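Local coordinates for delta-endotoxin CYTB (PDB 1CBY), which kills larvae of dipteran insects by forming pores in the epithelial cell membrane of the midgut, and is held here as the inactive protoxin dimer, at residues 53-58 with 229-234; 59-64 with 170-175; 116-121 with 185-190; 144-149 with 155-160. One frame throughout, in Å; residues are numbered along the deposited sequence.

Contact 1: 53-58 with 229-234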
loop_
_atom_site.group_PDB
_atom_site.type_symbol
_atom_site.label_atom_id
_atom_site.label_comp_id
_atom_site.label_asym_id
_atom_site.label_seq_id
_atom_site.Cartn_x
_atom_site.Cartn_y
_atom_site.Cartn_z
ATOM N N TYR A 53 0.802 16.546 9.791
ATOM C CA TYR A 53 -0.625 16.569 9.482
ATOM C C TYR A 53 -1.239 15.171 9.475
ATOM O O TYR A 53 -2.417 14.994 9.146
ATOM C CB TYR A 53 -0.868 17.267 8.140
ATOM C CG TYR A 53 -0.420 18.708 8.121
ATOM C CD1 TYR A 53 -1.053 19.662 8.916
ATOM C CD2 TYR A 53 0.651 19.115 7.328
ATOM C CE1 TYR A 53 -0.631 20.983 8.928
ATOM C CE2 TYR A 53 1.082 20.437 7.330
ATOM C CZ TYR A 53 0.437 21.367 8.131
ATOM O OH TYR A 53 0.853 22.682 8.136
ATOM N N ILE A 54 -0.444 14.181 9.865
ATOM C CA ILE A 54 -0.909 12.801 9.910
ATOM C C ILE A 54 -2.013 12.665 10.955
ATOM O O ILE A 54 -3.031 12.017 10.709
ATOM C CB ILE A 54 0.262 11.821 10.207
ATOM C CG1 ILE A 54 1.159 11.698 8.966
ATOM C CG2 ILE A 54 -0.266 10.458 10.655
ATOM C CD1 ILE A 54 2.429 10.901 9.177
ATOM N N ASN A 55 -1.837 13.330 12.094
ATOM C CA ASN A 55 -2.817 13.289 13.176
ATOM C C ASN A 55 -4.163 13.805 12.677
ATOM O O ASN A 55 -5.197 13.190 12.921
ATOM C CB ASN A 55 -2.341 14.144 14.352
ATOM C CG ASN A 55 -2.979 13.742 15.678
ATOM O OD1 ASN A 55 -2.496 14.136 16.740
ATOM N ND2 ASN A 55 -4.049 12.955 15.629
ATOM N N GLN A 56 -4.140 14.924 11.960
ATOM C CA GLN A 56 -5.356 15.518 11.413
ATOM C C GLN A 56 -6.031 14.559 10.443
ATOM O O GLN A 56 -7.249 14.376 10.478
ATOM C CB GLN A 56 -5.028 16.832 10.702
ATOM C CG GLN A 56 -6.227 17.525 10.072
ATOM C CD GLN A 56 -5.865 18.854 9.439
ATOM O OE1 GLN A 56 -4.695 19.238 9.392
ATOM N NE2 GLN A 56 -6.869 19.565 8.948
ATOM N N ALA A 57 -5.232 13.946 9.580
ATOM C CA ALA A 57 -5.741 13.000 8.596
ATOM C C ALA A 57 -6.395 11.797 9.275
ATOM O O ALA A 57 -7.482 11.354 8.886
ATOM C CB ALA A 57 -4.605 12.540 7.690
ATOM N N LEU A 58 -5.730 11.285 10.305
ATOM C CA LEU A 58 -6.206 10.134 11.053
ATOM C C LEU A 58 -7.529 10.457 11.746
ATOM O O LEU A 58 -8.436 9.621 11.796
ATOM C CB LEU A 58 -5.141 9.700 12.060
ATOM C CG LEU A 58 -4.969 8.200 12.312
ATOM C CD1 LEU A 58 -5.083 7.404 11.018
ATOM C CD2 LEU A 58 -3.623 7.961 12.967
ATOM N N SER A 229 0.372 19.085 14.091
ATOM C CA SER A 229 0.470 18.362 15.356
ATOM C C SER A 229 1.708 17.474 15.421
ATOM O O SER A 229 1.928 16.633 14.547
ATOM C CB SER A 229 -0.770 17.500 15.587
ATOM O OG SER A 229 -0.592 16.666 16.724
ATOM N N ASN A 230 2.496 17.649 16.478
ATOM C CA ASN A 230 3.708 16.860 16.688
ATOM C C ASN A 230 3.554 16.060 17.984
ATOM O O ASN A 230 4.456 16.012 18.822
ATOM C CB ASN A 230 4.936 17.777 16.761
ATOM C CG ASN A 230 6.243 17.004 16.827
ATOM O OD1 ASN A 230 6.326 15.856 16.388
ATOM N ND2 ASN A 230 7.272 17.633 17.373
ATOM N N ALA A 231 2.378 15.455 18.139
ATOM C CA ALA A 231 2.033 14.655 19.313
ATOM C C ALA A 231 2.796 13.340 19.337
ATOM O O ALA A 231 3.367 12.935 18.327
ATOM C CB ALA A 231 0.538 14.381 19.316
ATOM N N PRO A 232 2.872 12.686 20.509
ATOM C CA PRO A 232 3.579 11.405 20.630
ATOM C C PRO A 232 2.899 10.392 19.709
ATOM O O PRO A 232 1.686 10.170 19.804
ATOM C CB PRO A 232 3.380 11.056 22.101
ATOM C CG PRO A 232 3.362 12.382 22.751
ATOM C CD PRO A 232 2.452 13.162 21.837
ATOM N N ILE A 233 3.681 9.786 18.820
ATOM C CA ILE A 233 3.160 8.833 17.845
ATOM C C ILE A 233 2.153 7.815 18.384
ATOM O O ILE A 233 1.123 7.568 17.751
ATOM C CB ILE A 233 4.303 8.139 17.069
ATOM C CG1 ILE A 233 3.731 7.347 15.895
ATOM C CG2 ILE A 233 5.128 7.256 17.993
ATOM C CD1 ILE A 233 4.788 6.731 15.011
ATOM N N VAL A 234 2.406 7.266 19.568
ATOM C CA VAL A 234 1.482 6.288 20.142
ATOM C C VAL A 234 0.160 6.961 20.497
ATOM O O VAL A 234 -0.912 6.412 20.239
ATOM C CB VAL A 234 2.062 5.598 21.400
ATOM C CG1 VAL A 234 1.070 4.582 21.938
ATOM C CG2 VAL A 234 3.389 4.920 21.070
HETATM O O HOH W 1 0.742 14.611 13.013
#
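Ser229 gives its hydroxyl to the side-chain carbonyl of Asn55, with OG of Ser229 3.2 Å from OD1 of Asn55. The donor comes in at a C=O...O angle of 119° and lies 17° out of the carbonyl plane. In Ser229, OG stands trans to the backbone N (chi1 172°), which carries it beside the carbonyl carbon and out to the amide. The methyl CB of Ala231 also rests near this oxygen, 4.0 Å from OD1 of Asn55. A water forms a second bridge: it accepts from N of Asn55 at 3.0 Å and donates to O of Ser229 at 2.8 Å.

The water thus accepts from an N-H that, this early in helix 54-63, has no carbonyl of a preceding turn to bind. The contact therefore ties the start of one helix of this single-domain alpha/beta toxin to the segment leading into helix 233-237, whose Ile236 packs on both Asn55 and Ala231. Farther out, backbone bonding joins Ser229 to Gln52, and the Gln56 amide is gripped by His227 N, Gln224 OE1 and Ala225 O. Ser228, immediately before the segment, marks the C-terminal stop of proteolytic processing. On the dimer side, Asn230 OD1 accepts from Val234 N of the second subunit, and the reciprocal bond is also made.

Contact 2: 59-64 with 170-175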
loop_
_atom_site.group_PDB
_atom_site.type_symbol
_atom_site.label_atom_id
_atom_site.label_comp_id
_atom_site.label_asym_id
_atom_site.label_seq_id
_atom_site.Cartn_x
_atom_site.Cartn_y
_atom_site.Cartn_z
ATOM N N HIS A 59 -7.651 11.678 12.253
ATOM C CA HIS A 59 -8.877 12.102 12.909
ATOM C C HIS A 59 -10.022 12.090 11.907
ATOM O O HIS A 59 -11.069 11.489 12.155
ATOM C CB HIS A 59 -8.720 13.501 13.494
ATOM C CG HIS A 59 -8.157 13.512 14.879
ATOM N ND1 HIS A 59 -6.968 12.898 15.178
ATOM C CD2 HIS A 59 -8.683 14.048 16.009
ATOM C CE1 HIS A 59 -6.794 13.069 16.475
ATOM N NE2 HIS A 59 -7.807 13.759 17.022
ATOM N N LEU A 60 -9.802 12.725 10.761
ATOM C CA LEU A 60 -10.807 12.793 9.704
ATOM C C LEU A 60 -11.192 11.398 9.225
ATOM O O LEU A 60 -12.370 11.112 8.997
ATOM C CB LEU A 60 -10.290 13.647 8.541
ATOM C CG LEU A 60 -10.264 15.158 8.801
ATOM C CD1 LEU A 60 -9.204 15.850 7.958
ATOM C CD2 LEU A 60 -11.638 15.737 8.533
ATOM N N ALA A 61 -10.203 10.521 9.108
ATOM C CA ALA A 61 -10.453 9.152 8.676
ATOM C C ALA A 61 -11.397 8.446 9.659
ATOM O O ALA A 61 -12.444 7.927 9.263
ATOM C CB ALA A 61 -9.140 8.390 8.566
ATOM N N ASN A 62 -11.041 8.472 10.943
ATOM C CA ASN A 62 -11.842 7.838 11.990
ATOM C C ASN A 62 -13.254 8.381 12.066
ATOM O O ASN A 62 -14.196 7.623 12.298
ATOM C CB ASN A 62 -11.184 7.989 13.360
ATOM C CG ASN A 62 -9.922 7.172 13.493
ATOM O OD1 ASN A 62 -9.587 6.365 12.617
ATOM N ND2 ASN A 62 -9.207 7.374 14.591
ATOM N N ALA A 63 -13.405 9.689 11.888
ATOM C CA ALA A 63 -14.719 10.315 11.945
ATOM C C ALA A 63 -15.651 9.711 10.910
ATOM O O ALA A 63 -16.840 9.527 11.168
ATOM C CB ALA A 63 -14.608 11.813 11.739
ATOM N N PHE A 64 -15.114 9.373 9.745
ATOM C CA PHE A 64 -15.943 8.793 8.696
ATOM C C PHE A 64 -16.223 7.300 8.834
ATOM O O PHE A 64 -16.950 6.724 8.019
ATOM C CB PHE A 64 -15.401 9.150 7.316
ATOM C CG PHE A 64 -15.680 10.573 6.922
ATOM C CD1 PHE A 64 -16.975 10.977 6.615
ATOM C CD2 PHE A 64 -14.658 11.515 6.892
ATOM C CE1 PHE A 64 -17.252 12.297 6.287
ATOM C CE2 PHE A 64 -14.923 12.839 6.564
ATOM C CZ PHE A 64 -16.222 13.230 6.262
ATOM N N ASN A 170 -14.724 -0.124 0.578
ATOM C CA ASN A 170 -14.564 1.203 1.159
ATOM C C ASN A 170 -13.121 1.661 1.072
ATOM O O ASN A 170 -12.199 0.936 1.465
ATOM C CB ASN A 170 -15.015 1.203 2.617
ATOM C CG ASN A 170 -16.413 0.641 2.796
ATOM O OD1 ASN A 170 -17.319 0.929 2.010
ATOM N ND2 ASN A 170 -16.593 -0.171 3.832
ATOM N N ILE A 171 -12.944 2.889 0.594
ATOM C CA ILE A 171 -11.637 3.514 0.405
ATOM C C ILE A 171 -11.691 4.924 0.995
ATOM O O ILE A 171 -12.759 5.536 1.041
ATOM C CB ILE A 171 -11.313 3.657 -1.111
ATOM C CG1 ILE A 171 -11.279 2.288 -1.787
ATOM C CG2 ILE A 171 -9.981 4.360 -1.316
ATOM C CD1 ILE A 171 -11.213 2.359 -3.298
ATOM N N LEU A 172 -10.559 5.419 1.483
ATOM C CA LEU A 172 -10.505 6.773 2.015
ATOM C C LEU A 172 -9.188 7.397 1.611
ATOM O O LEU A 172 -8.119 6.868 1.922
ATOM C CB LEU A 172 -10.650 6.811 3.540
ATOM C CG LEU A 172 -10.657 8.241 4.102
ATOM C CD1 LEU A 172 -11.903 8.502 4.927
ATOM C CD2 LEU A 172 -9.399 8.509 4.916
ATOM N N PHE A 173 -9.278 8.498 0.876
ATOM C CA PHE A 173 -8.105 9.223 0.418
ATOM C C PHE A 173 -7.958 10.454 1.303
ATOM O O PHE A 173 -8.949 11.089 1.672
ATOM C CB PHE A 173 -8.286 9.688 -1.034
ATOM C CG PHE A 173 -8.337 8.573 -2.047
ATOM C CD1 PHE A 173 -7.205 7.832 -2.347
ATOM C CD2 PHE A 173 -9.514 8.295 -2.733
ATOM C CE1 PHE A 173 -7.243 6.826 -3.320
ATOM C CE2 PHE A 173 -9.561 7.292 -3.707
ATOM C CZ PHE A 173 -8.423 6.557 -3.999
ATOM N N SER A 174 -6.725 10.785 1.650
ATOM C CA SER A 174 -6.443 11.966 2.452
ATOM C C SER A 174 -5.216 12.601 1.788
ATOM O O SER A 174 -4.126 12.015 1.775
ATOM C CB SER A 174 -6.159 11.570 3.895
ATOM O OG SER A 174 -6.161 12.695 4.747
ATOM N N ILE A 175 -5.414 13.775 1.193
ATOM C CA ILE A 175 -4.351 14.470 0.471
ATOM C C ILE A 175 -4.048 15.881 0.984
ATOM O O ILE A 175 -4.954 16.682 1.224
ATOM C CB ILE A 175 -4.664 14.476 -1.058
ATOM C CG1 ILE A 175 -3.850 15.538 -1.793
ATOM C CG2 ILE A 175 -6.159 14.628 -1.298
ATOM C CD1 ILE A 175 -2.399 15.205 -1.929
#
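Helix-on-sheet packing joins Ala61 of helix 54-63 and the adjoining Phe64 to Leu172 of strand 165-175, in an alpha/beta fold whose central sheet carries helices on both faces. The evidence for two faces lies in the strand's alternation: Leu172 points to helix 54-63, whereas its neighbours Ile171 and Phe173 pack against helix 129-141. The nearest CA atoms across the two segments, those of Ala61 and Leu172, are 7.1 Å apart.

Leu172 carries most of the contact through its forked end. Its CG lies trans to the main-chain N (chi1 -177°), which carries the branch point toward the helix, and both methyls bear on Ala61. One of them, CD2 of Leu172, meets CB of Ala61 at 3.7 Å. The other, CD1 of Leu172, lies 4.1 Å from CA of Ala61 and alone also approaches Phe64, 4.3 Å from CB of Phe64. Within Phe64, CB comes nearer to Leu172 than the ring does.

The surroundings extend the same layer. Leu60 packs on Val186 and Phe64 on Pro188, both of strand 183-195, while the backbone of Leu172 bonds to Asn44 and Val46 in the parallel strand 44-48. Asn62, directed away from the sheet, binds Lys29 NZ of the second subunit through OD1. Across the two segments the touching groups are wholly apolar and buried, which is consistent with the helix meeting this strand by shape and apolar burial rather than by directional polar bonds.

Contact 3: 116-121 with 185-190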
loop_
_atom_site.group_PDB
_atom_site.type_symbol
_atom_site.label_atom_id
_atom_site.label_comp_id
_atom_site.label_asym_id
_atom_site.label_seq_id
_atom_site.Cartn_x
_atom_site.Cartn_y
_atom_site.Cartn_z
ATOM N N LYS A 116 -11.230 9.338 -13.657
ATOM C CA LYS A 116 -11.635 10.630 -14.186
ATOM C C LYS A 116 -12.770 11.192 -13.330
ATOM O O LYS A 116 -12.846 12.400 -13.094
ATOM C CB LYS A 116 -12.076 10.473 -15.643
ATOM C CG LYS A 116 -12.089 11.757 -16.449
ATOM C CD LYS A 116 -12.445 11.469 -17.897
ATOM C CE LYS A 116 -12.294 12.702 -18.772
ATOM N NZ LYS A 116 -13.240 13.787 -18.407
ATOM N N ILE A 117 -13.648 10.310 -12.860
ATOM C CA ILE A 117 -14.765 10.721 -12.016
ATOM C C ILE A 117 -14.246 11.174 -10.652
ATOM O O ILE A 117 -14.763 12.124 -10.066
ATOM C CB ILE A 117 -15.793 9.587 -11.853
ATOM C CG1 ILE A 117 -16.356 9.209 -13.227
ATOM C CG2 ILE A 117 -16.922 10.023 -10.933
ATOM C CD1 ILE A 117 -17.314 8.044 -13.212
ATOM N N ILE A 118 -13.217 10.499 -10.153
ATOM C CA ILE A 118 -12.611 10.861 -8.874
ATOM C C ILE A 118 -11.983 12.247 -9.024
ATOM O O ILE A 118 -12.204 13.131 -8.196
ATOM C CB ILE A 118 -11.524 9.837 -8.456
ATOM C CG1 ILE A 118 -12.175 8.502 -8.097
ATOM C CG2 ILE A 118 -10.701 10.360 -7.281
ATOM C CD1 ILE A 118 -11.183 7.436 -7.736
ATOM N N GLN A 119 -11.218 12.433 -10.098
ATOM C CA GLN A 119 -10.565 13.706 -10.382
ATOM C C GLN A 119 -11.601 14.833 -10.327
ATOM O O GLN A 119 -11.381 15.872 -9.697
ATOM C CB GLN A 119 -9.913 13.659 -11.769
ATOM C CG GLN A 119 -9.162 14.926 -12.156
ATOM C CD GLN A 119 -8.861 15.001 -13.642
ATOM O OE1 GLN A 119 -9.761 14.874 -14.474
ATOM N NE2 GLN A 119 -7.597 15.218 -13.984
ATOM N N GLU A 120 -12.743 14.595 -10.963
ATOM C CA GLU A 120 -13.830 15.560 -10.999
ATOM C C GLU A 120 -14.364 15.842 -9.593
ATOM O O GLU A 120 -14.361 16.987 -9.141
ATOM C CB GLU A 120 -14.956 15.041 -11.906
ATOM C CG GLU A 120 -16.113 16.015 -12.129
ATOM C CD GLU A 120 -15.704 17.265 -12.893
ATOM O OE1 GLU A 120 -15.473 17.170 -14.119
ATOM O OE2 GLU A 120 -15.618 18.345 -12.269
ATOM N N VAL A 121 -14.773 14.786 -8.893
ATOM C CA VAL A 121 -15.323 14.904 -7.544
ATOM C C VAL A 121 -14.364 15.531 -6.538
ATOM O O VAL A 121 -14.792 16.243 -5.629
ATOM C CB VAL A 121 -15.813 13.526 -7.023
ATOM C CG1 VAL A 121 -16.228 13.613 -5.549
ATOM C CG2 VAL A 121 -16.986 13.052 -7.870
ATOM N N ALA A 185 -7.507 17.757 2.046
ATOM C CA ALA A 185 -8.652 17.195 1.345
ATOM C C ALA A 185 -8.868 15.737 1.745
ATOM O O ALA A 185 -7.926 14.941 1.741
ATOM C CB ALA A 185 -8.455 17.315 -0.159
ATOM N N VAL A 186 -10.095 15.403 2.130
ATOM C CA VAL A 186 -10.431 14.039 2.522
ATOM C C VAL A 186 -11.484 13.539 1.557
ATOM O O VAL A 186 -12.399 14.282 1.199
ATOM C CB VAL A 186 -10.987 13.980 3.952
ATOM C CG1 VAL A 186 -11.202 12.539 4.369
ATOM C CG2 VAL A 186 -10.032 14.664 4.909
ATOM N N LEU A 187 -11.374 12.279 1.153
ATOM C CA LEU A 187 -12.328 11.721 0.207
ATOM C C LEU A 187 -12.809 10.310 0.564
ATOM O O LEU A 187 -12.150 9.315 0.237
ATOM C CB LEU A 187 -11.711 11.709 -1.200
ATOM C CG LEU A 187 -12.583 11.881 -2.453
ATOM C CD1 LEU A 187 -11.714 11.686 -3.680
ATOM C CD2 LEU A 187 -13.733 10.895 -2.485
ATOM N N PRO A 188 -13.915 10.210 1.323
ATOM C CA PRO A 188 -14.468 8.904 1.700
ATOM C C PRO A 188 -15.134 8.362 0.443
ATOM O O PRO A 188 -16.094 8.952 -0.058
ATOM C CB PRO A 188 -15.523 9.275 2.748
ATOM C CG PRO A 188 -14.979 10.508 3.353
ATOM C CD PRO A 188 -14.531 11.273 2.128
ATOM N N LEU A 189 -14.610 7.260 -0.078
ATOM C CA LEU A 189 -15.129 6.652 -1.298
ATOM C C LEU A 189 -15.599 5.214 -1.077
ATOM O O LEU A 189 -14.860 4.389 -0.544
ATOM C CB LEU A 189 -14.032 6.669 -2.364
ATOM C CG LEU A 189 -14.301 6.002 -3.709
ATOM C CD1 LEU A 189 -15.300 6.828 -4.501
ATOM C CD2 LEU A 189 -12.993 5.872 -4.469
ATOM N N ALA A 190 -16.814 4.903 -1.509
ATOM C CA ALA A 190 -17.341 3.554 -1.355
ATOM C C ALA A 190 -18.016 3.092 -2.633
ATOM O O ALA A 190 -18.851 3.798 -3.203
ATOM C CB ALA A 190 -18.317 3.497 -0.198
#
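In Ile118 the first torsion, chi1 -69°, sets CG2 trans to the backbone N, beside the carbonyl carbon, and puts CG1 beside that N; an extended chi2 of 178° then carries CD1 outward. The two branches diverge, and each meets a different leucine, Leu187 or Leu189. This is a helix laid on the central sheet of the alpha/beta fold: helix 107-122 covers strand 183-195 on the face away from Pro188, which packs on Phe64.

The branch methyl CG2 of Ile118 touches CD1 of Leu187 at 4.0 Å, and these side chains cross obliquely. The Ile118 and Leu189 side chains cross at about a right angle, the longer branch making the touch. Because Leu187 and Leu189 are two residues apart in an extended strand, both project from one face, and the isoleucine spans the pair. The nearest CA atoms, those of Ile118 and Leu189, are 9.0 Å apart, a separation bridged by the isoleucine and leucine side chains. Val121, three residues along the helix and facing the sheet, comes only to a looser approach, with CG1 of Val121 4.8 Å from CD2 of Leu187.

All these side chains are buried, whereas Lys116, Gln119 and Glu120 lie on the exposed side of the helix, giving it an amphipathic character. Ile118 also packs on Val135 and Ile139 of helix 129-141, while Val121 O accepts a hydrogen bond from Thr221 OG1 of strand 210-225. At the extremity of the longer branch, CD1 of Ile118 ends 4.0 Å from CD2 of Leu189.

Contact 4: 144-149 with 155-160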
loop_
_atom_site.group_PDB
_atom_site.type_symbol
_atom_site.label_atom_id
_atom_site.label_comp_id
_atom_site.label_asym_id
_atom_site.label_seq_id
_atom_site.Cartn_x
_atom_site.Cartn_y
_atom_site.Cartn_z
ATOM N N THR A 144 -9.455 -6.011 -9.089
ATOM C CA THR A 144 -8.496 -7.086 -9.340
ATOM C C THR A 144 -7.721 -7.458 -8.080
ATOM O O THR A 144 -7.657 -6.686 -7.119
ATOM C CB THR A 144 -7.473 -6.719 -10.481
ATOM O OG1 THR A 144 -6.831 -5.468 -10.192
ATOM C CG2 THR A 144 -8.171 -6.625 -11.833
ATOM N N ASN A 145 -7.137 -8.652 -8.097
ATOM C CA ASN A 145 -6.362 -9.159 -6.974
ATOM C C ASN A 145 -7.179 -9.241 -5.696
ATOM O O ASN A 145 -6.643 -9.098 -4.596
ATOM C CB ASN A 145 -5.103 -8.320 -6.755
ATOM C CG ASN A 145 -4.057 -8.556 -7.822
ATOM O OD1 ASN A 145 -3.929 -9.661 -8.354
ATOM N ND2 ASN A 145 -3.298 -7.517 -8.145
ATOM N N LEU A 146 -8.471 -9.515 -5.850
ATOM C CA LEU A 146 -9.375 -9.636 -4.717
ATOM C C LEU A 146 -9.030 -10.877 -3.907
ATOM O O LEU A 146 -9.302 -10.942 -2.711
ATOM C CB LEU A 146 -10.826 -9.687 -5.188
ATOM C CG LEU A 146 -11.374 -8.375 -5.751
ATOM C CD1 LEU A 146 -12.833 -8.556 -6.137
ATOM C CD2 LEU A 146 -11.232 -7.269 -4.719
ATOM N N ASP A 147 -8.382 -11.839 -4.554
ATOM C CA ASP A 147 -7.968 -13.074 -3.896
ATOM C C ASP A 147 -6.988 -12.789 -2.753
ATOM O O ASP A 147 -6.934 -13.525 -1.769
ATOM C CB ASP A 147 -7.316 -14.018 -4.912
ATOM C CG ASP A 147 -6.061 -13.437 -5.528
ATOM O OD1 ASP A 147 -6.086 -12.256 -5.918
ATOM O OD2 ASP A 147 -5.047 -14.158 -5.621
ATOM N N THR A 148 -6.230 -11.707 -2.888
ATOM C CA THR A 148 -5.249 -11.312 -1.887
ATOM C C THR A 148 -5.887 -10.366 -0.872
ATOM O O THR A 148 -5.228 -9.900 0.054
ATOM C CB THR A 148 -4.048 -10.596 -2.554
ATOM O OG1 THR A 148 -3.711 -11.253 -3.786
ATOM C CG2 THR A 148 -2.833 -10.641 -1.651
ATOM N N GLN A 149 -7.170 -10.076 -1.051
ATOM C CA GLN A 149 -7.873 -9.171 -0.149
ATOM C C GLN A 149 -9.044 -9.845 0.552
ATOM O O GLN A 149 -9.921 -9.171 1.113
ATOM C CB GLN A 149 -8.395 -7.970 -0.921
ATOM C CG GLN A 149 -7.338 -7.176 -1.636
ATOM C CD GLN A 149 -7.946 -6.027 -2.388
ATOM O OE1 GLN A 149 -8.642 -5.198 -1.808
ATOM N NE2 GLN A 149 -7.730 -5.996 -3.692
ATOM N N ILE A 155 -13.691 -4.856 2.543
ATOM C CA ILE A 155 -14.521 -5.516 1.542
ATOM C C ILE A 155 -15.559 -6.450 2.163
ATOM O O ILE A 155 -15.225 -7.329 2.952
ATOM C CB ILE A 155 -13.675 -6.261 0.478
ATOM C CG1 ILE A 155 -14.598 -6.947 -0.534
ATOM C CG2 ILE A 155 -12.712 -7.241 1.137
ATOM C CD1 ILE A 155 -13.879 -7.500 -1.733
ATOM N N PHE A 156 -16.822 -6.231 1.810
ATOM C CA PHE A 156 -17.929 -7.033 2.318
ATOM C C PHE A 156 -18.717 -7.641 1.166
ATOM O O PHE A 156 -19.380 -6.922 0.416
ATOM C CB PHE A 156 -18.864 -6.163 3.164
ATOM C CG PHE A 156 -20.061 -6.899 3.705
ATOM C CD1 PHE A 156 -19.913 -7.871 4.687
ATOM C CD2 PHE A 156 -21.339 -6.606 3.241
ATOM C CE1 PHE A 156 -21.017 -8.536 5.200
ATOM C CE2 PHE A 156 -22.450 -7.267 3.749
ATOM C CZ PHE A 156 -22.289 -8.232 4.730
ATOM N N TRP A 157 -18.650 -8.962 1.037
ATOM C CA TRP A 157 -19.365 -9.665 -0.022
ATOM C C TRP A 157 -20.825 -9.866 0.364
ATOM O O TRP A 157 -21.202 -9.694 1.523
ATOM C CB TRP A 157 -18.734 -11.032 -0.285
ATOM C CG TRP A 157 -17.251 -11.006 -0.514
ATOM C CD1 TRP A 157 -16.276 -11.060 0.440
ATOM C CD2 TRP A 157 -16.572 -10.990 -1.782
ATOM N NE1 TRP A 157 -15.039 -11.093 -0.151
ATOM C CE2 TRP A 157 -15.187 -11.050 -1.511
ATOM C CE3 TRP A 157 -16.998 -10.940 -3.114
ATOM C CZ2 TRP A 157 -14.224 -11.060 -2.523
ATOM C CZ3 TRP A 157 -16.041 -10.949 -4.121
ATOM C CH2 TRP A 157 -14.668 -11.010 -3.818
ATOM N N HIS A 158 -21.638 -10.219 -0.624
ATOM C CA HIS A 158 -23.058 -10.475 -0.428
ATOM C C HIS A 158 -23.703 -10.873 -1.752
ATOM O O HIS A 158 -23.035 -10.905 -2.787
ATOM C CB HIS A 158 -23.766 -9.262 0.183
ATOM C CG HIS A 158 -23.786 -8.054 -0.699
ATOM N ND1 HIS A 158 -24.774 -7.868 -1.634
ATOM C CD2 HIS A 158 -22.998 -6.951 -0.652
ATOM C CE1 HIS A 158 -24.574 -6.662 -2.129
ATOM N NE2 HIS A 158 -23.512 -6.069 -1.567
ATOM N N SER A 159 -24.982 -11.238 -1.698
ATOM C CA SER A 159 -25.745 -11.656 -2.873
ATOM C C SER A 159 -25.027 -12.666 -3.769
ATOM O O SER A 159 -25.377 -12.828 -4.939
ATOM C CB SER A 159 -26.157 -10.431 -3.686
ATOM O OG SER A 159 -26.856 -9.508 -2.866
ATOM N N LEU A 160 -24.063 -13.387 -3.204
ATOM C CA LEU A 160 -23.299 -14.362 -3.972
ATOM C C LEU A 160 -24.182 -15.414 -4.619
ATOM O O LEU A 160 -25.132 -15.909 -4.012
ATOM C CB LEU A 160 -22.239 -15.038 -3.098
ATOM C CG LEU A 160 -21.173 -14.132 -2.479
ATOM C CD1 LEU A 160 -20.091 -14.982 -1.830
ATOM C CD2 LEU A 160 -20.573 -13.223 -3.540
#
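An apolar packing of Leu146 on Ile155 and Trp157 joins the connection after helix 129-141 to strand 155-158, a short strand paired antiparallel with strand 165-175 in the sheet of this alpha/beta toxin. The connection includes a 3-10 turn, seen in the i+3 to i bonds from Thr148 N to Asn145 O (3.1 Å) and from Gln149 N to Leu146 O (2.8 Å).

Leu146 divides its methyls between the two strand residues. CD1 of Leu146 reaches CH2 of Trp157 at 3.8 Å, approaching the indole on a slant. CD2 of Leu146 lies 4.0 Å from CD1 of Ile155, which itself sits over one indole face, 3.6 Å above the plane and displaced to the rim. With chi1 at -51°, Trp157 has CG trans to its own carbonyl carbon, beside the N, and this turn of the side chain brings the far end of the indole to the leucine. Ile155 and Trp157, alternate residues of the strand, thereby join with Leu146 in one small apolar cluster.

Outside the segments, Lys199 makes a cation-pi contact with Trp157 and Tyr167 meets its indole edge-to-face. Gln149 is fixed through its amide, OE1 bonding to Tyr169 OH and Trp154 NE1, and NE2 to Gly141 O. The turn also borders the dimer partner, where Asp147 forms a salt bridge with Lys140 of the second subunit. Beside the cluster, backbone O of Gln149 lies 3.4 Å from the methyl CG2 of Ile155.

Contacts 2 and 3 load opposite faces of adjacent antiparallel strands, their centres about 12 Å apart. The strands are directly paired by probable backbone hydrogen bonds, Ile171 N to Leu189 O at 2.7 Å and Leu187 N to Phe173 O at 2.8 Å. Contact 1 shares helix 54-63 with contact 2 and touches it where CB of Ala57 lies 3.3 Å from OG of Ser174. Contact 4 reaches the same sheet through strand 155-158, but its centre is about 32 Å from that of contact 1, across the chain's centre. Contacts 1 and 4 border the second subunit, as does Asn62 of contact 2; contact 1 also adjoins the C-terminal processing stop.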